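Esterase (uncultured bacterium FLS12, PDB 4RGY) is a low-temperature-active alkaline esterase, a hydrolase that cleaves ester bonds. Local coordinates at residues 144-150 and 206-212. Numbering follows the deposited sequence.
Sequences AAAASLS and PKLYQCC
Y209 holds CG anti to its backbone N (chi1 177°), and this directs the ring along the strand until CD1 lies 3.9 Å from S148 O, near the ring plane. The paired backbones bring Y209 CB to 3.7 Å from A147 CB. C211 turns SG between its backbone N and carbonyl carbon (chi1 77°). There SG lies 4.0 Å from L149 CG, on the same face as Y209. On the other face, L208 CD2 reaches back to A146 CB at 4.1 Å. Strands 145-149 and 207-213 are parallel neighbours in the central sheet of an alpha/beta-hydrolase fold. Six backbone hydrogen bonds join the two segments. The one from S148 N to Y209 O is 2.9 Å and nearly straight. Helix 247-260 covers the Y209 face, and the ring meets W260 there. Y209 OH hydrogen-bonds E239 OE1 on the next strand, 236-241. With an alanine in place of Y209, E239 would probably lose this hydroxyl partner, and a gap would be likely to open where the ring lay against W260 and the S148 carbonyl. Water 1 joins S148 OG to C211 O, 2.8 Å from each. S150 OG hydrogen-bonds W250 NE1, and the S150 side chain touches D216, a probable member of the catalytic triad.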
# COMPACT_ATOMS: atom_id res chain seq x y z
N ALA A 144 27.44 -9.63 -10.08
CA ALA A 144 28.75 -9.54 -9.44
C ALA A 144 28.81 -10.45 -8.22
O ALA A 144 29.90 -10.82 -7.77
CB ALA A 144 29.03 -8.11 -9.05
N ALA A 145 27.65 -10.79 -7.66
CA ALA A 145 27.59 -11.56 -6.43
C ALA A 145 26.22 -12.21 -6.28
O ALA A 145 25.21 -11.63 -6.70
CB ALA A 145 27.89 -10.69 -5.23
N ALA A 146 26.20 -13.40 -5.70
CA ALA A 146 24.97 -14.16 -5.43
C ALA A 146 25.11 -14.81 -4.06
O ALA A 146 26.15 -15.42 -3.76
CB ALA A 146 24.73 -15.21 -6.52
N ALA A 147 24.07 -14.71 -3.24
CA ALA A 147 24.13 -15.18 -1.86
C ALA A 147 22.90 -15.99 -1.48
O ALA A 147 21.76 -15.57 -1.76
CB ALA A 147 24.26 -13.99 -0.92
N SER A 148 23.13 -17.13 -0.84
CA SER A 148 22.05 -17.97 -0.35
C SER A 148 22.03 -18.03 1.17
O SER A 148 23.05 -18.32 1.81
CB SER A 148 22.17 -19.38 -0.91
OG SER A 148 21.27 -20.28 -0.27
N LEU A 149 20.86 -17.76 1.76
CA LEU A 149 20.66 -17.85 3.20
C LEU A 149 19.71 -18.99 3.50
O LEU A 149 18.55 -18.96 3.07
CB LEU A 149 20.10 -16.53 3.76
CG LEU A 149 20.97 -15.28 3.62
CD1 LEU A 149 20.82 -14.68 2.22
CD2 LEU A 149 20.57 -14.24 4.66
N SER A 150 20.20 -20.01 4.20
CA SER A 150 19.38 -21.18 4.53
C SER A 150 18.67 -21.70 3.30
O SER A 150 17.44 -21.91 3.30
CB SER A 150 18.37 -20.82 5.62
OG SER A 150 19.02 -20.16 6.69
N PRO A 206 30.78 -14.96 -10.24
CA PRO A 206 30.36 -14.00 -9.22
C PRO A 206 30.98 -14.34 -7.88
O PRO A 206 31.40 -15.49 -7.68
CB PRO A 206 28.84 -14.22 -9.16
CG PRO A 206 28.47 -14.93 -10.43
CD PRO A 206 29.66 -15.78 -10.74
N LYS A 207 31.05 -13.37 -6.98
CA LYS A 207 31.33 -13.65 -5.58
C LYS A 207 30.15 -14.50 -5.08
O LYS A 207 29.00 -14.21 -5.42
CB LYS A 207 31.41 -12.34 -4.79
CG LYS A 207 32.43 -12.36 -3.66
CD LYS A 207 32.44 -11.04 -2.89
CE LYS A 207 33.49 -11.08 -1.80
NZ LYS A 207 33.47 -9.85 -0.97
N LEU A 208 30.43 -15.55 -4.32
CA LEU A 208 29.39 -16.50 -3.91
C LEU A 208 29.36 -16.68 -2.41
O LEU A 208 30.40 -16.84 -1.78
CB LEU A 208 29.59 -17.85 -4.61
CG LEU A 208 29.46 -17.80 -6.13
CD1 LEU A 208 30.07 -19.03 -6.79
CD2 LEU A 208 28.00 -17.64 -6.58
N TYR A 209 28.16 -16.67 -1.84
CA TYR A 209 27.98 -16.74 -0.40
C TYR A 209 26.93 -17.79 -0.08
O TYR A 209 25.89 -17.88 -0.75
CB TYR A 209 27.54 -15.36 0.15
CG TYR A 209 27.25 -15.32 1.64
CD1 TYR A 209 26.04 -15.79 2.14
CD2 TYR A 209 28.18 -14.80 2.54
CE1 TYR A 209 25.78 -15.76 3.50
CE2 TYR A 209 27.91 -14.76 3.91
CZ TYR A 209 26.71 -15.25 4.38
OH TYR A 209 26.43 -15.23 5.73
N GLN A 210 27.19 -18.55 0.97
CA GLN A 210 26.23 -19.53 1.47
C GLN A 210 26.25 -19.54 2.98
O GLN A 210 27.32 -19.66 3.58
CB GLN A 210 26.60 -20.92 0.96
CG GLN A 210 25.74 -22.03 1.54
CD GLN A 210 26.27 -23.44 1.26
OE1 GLN A 210 27.38 -23.62 0.77
NE2 GLN A 210 25.46 -24.43 1.58
N CYS A 211 25.09 -19.44 3.61
CA CYS A 211 25.02 -19.68 5.05
C CYS A 211 23.81 -20.53 5.43
O CYS A 211 22.86 -20.65 4.66
CB CYS A 211 25.02 -18.36 5.85
SG CYS A 211 23.43 -17.45 5.85
N CYS A 212 23.85 -21.10 6.62
CA CYS A 212 22.69 -21.84 7.14
C CYS A 212 22.77 -21.98 8.65
O CYS A 212 23.86 -22.14 9.21
CB CYS A 212 22.60 -23.22 6.49
SG CYS A 212 21.04 -24.07 6.78
O HOH W 1 22.30 -21.44 2.01